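Local coordinates for protein alpha-galactosidase 1 (PDB 3LRK) that hydrolyses terminal, non-reducing alpha-D-galactose residues from alpha-D-galactosides such as galactose oligosaccharides, galactomannans and galactolipids, at residues 148-151 / 152-155. The protein carries 1 engineered substitution. Numbering follows the deposited sequence.
Sequences YDNC and YNKG
C151 and Y152 touch through C151 CB and Y152 CD1, 3.7 Å apart, in the turn that follows strand 145-149 of the TIM barrel, a worked example of how the chain just beyond a catalytic strand end is fixed. The Y152 torsion places CG anti to its own carbonyl carbon (chi1 -55°) and beside the backbone N, which brings CD1 back alongside C151. C151 is tied by its disulfide to C121, and the Y152 hydroxyl bonds to the backbone of V19 of a second subunit. The Y152 side chain leaves the turn on the side opposite the amides of N150 and N153, three residues apart. N153 ND2 donates to N150 OD1 at 3.0 Å in a nearly straight bond (164°), the acceptor lying close to the plane of the N153 amide but the donor standing well above the N150 carbonyl plane. N150 OD1 also accepts from R166 of helix 160-177, and its ND2 reaches Q190, so both polar ends of this buried amide are engaged. A leucine in place of N150 would probably leave N153 ND2 and R166 without their shared acceptor and Q190 without its donor. The nucleophile D149 is coupled to the same turn, its OD1 receiving N150 N at 2.7 Å through the anti lone pair.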
# COMPACT_ATOMS: atom_id res chain seq x y z
N TYR A 148 26.53 1.47 6.33
CA TYR A 148 26.32 0.58 5.18
C TYR A 148 25.07 0.98 4.41
O TYR A 148 23.95 0.68 4.81
CB TYR A 148 26.34 -0.90 5.64
CG TYR A 148 26.58 -1.92 4.55
CD1 TYR A 148 27.66 -1.80 3.66
CD2 TYR A 148 25.74 -3.03 4.41
CE1 TYR A 148 27.89 -2.75 2.67
CE2 TYR A 148 25.96 -3.98 3.44
CZ TYR A 148 27.02 -3.84 2.55
OH TYR A 148 27.23 -4.78 1.57
N ASP A 149 25.30 1.63 3.28
CA ASP A 149 24.29 2.38 2.54
C ASP A 149 23.38 1.48 1.69
O ASP A 149 23.47 0.26 1.77
CB ASP A 149 24.96 3.45 1.66
CG ASP A 149 24.18 4.76 1.62
OD1 ASP A 149 22.93 4.74 1.53
OD2 ASP A 149 24.82 5.82 1.70
N ASN A 150 22.52 2.11 0.88
CA ASN A 150 21.46 1.41 0.13
C ASN A 150 21.33 1.92 -1.30
O ASN A 150 20.30 1.69 -1.96
CB ASN A 150 20.13 1.55 0.86
CG ASN A 150 19.04 0.63 0.32
OD1 ASN A 150 19.30 -0.51 -0.05
ND2 ASN A 150 17.81 1.12 0.30
N CYS A 151 22.35 2.61 -1.79
CA CYS A 151 22.39 3.02 -3.19
C CYS A 151 22.76 1.87 -4.13
O CYS A 151 23.57 1.03 -3.77
CB CYS A 151 23.38 4.18 -3.37
SG CYS A 151 22.67 5.71 -2.79
N TYR A 152 22.14 1.87 -5.32
CA TYR A 152 22.45 0.91 -6.39
C TYR A 152 22.34 -0.56 -5.99
O TYR A 152 23.23 -1.38 -6.27
CB TYR A 152 23.82 1.25 -7.03
CG TYR A 152 23.80 2.68 -7.50
CD1 TYR A 152 24.53 3.67 -6.82
CD2 TYR A 152 23.01 3.07 -8.59
CE1 TYR A 152 24.48 5.00 -7.23
CE2 TYR A 152 22.95 4.40 -9.01
CZ TYR A 152 23.71 5.36 -8.33
OH TYR A 152 23.65 6.67 -8.71
N ASN A 153 21.23 -0.90 -5.33
CA ASN A 153 21.07 -2.25 -4.77
C ASN A 153 20.59 -3.33 -5.76
O ASN A 153 20.21 -4.43 -5.35
CB ASN A 153 20.18 -2.22 -3.51
CG ASN A 153 18.80 -1.66 -3.78
OD1 ASN A 153 18.22 -1.89 -4.85
ND2 ASN A 153 18.28 -0.91 -2.84
N LYS A 154 20.58 -3.01 -7.06
CA LYS A 154 20.32 -4.01 -8.10
C LYS A 154 18.98 -4.75 -7.94
O LYS A 154 18.92 -5.96 -8.13
CB LYS A 154 21.47 -5.03 -8.17
CG LYS A 154 22.86 -4.41 -8.41
CD LYS A 154 23.96 -5.48 -8.37
CE LYS A 154 24.39 -5.91 -9.75
NZ LYS A 154 25.67 -6.71 -9.67
N GLY A 155 17.94 -4.02 -7.56
CA GLY A 155 16.60 -4.59 -7.38
C GLY A 155 16.38 -5.43 -6.13
O GLY A 155 15.29 -6.02 -5.96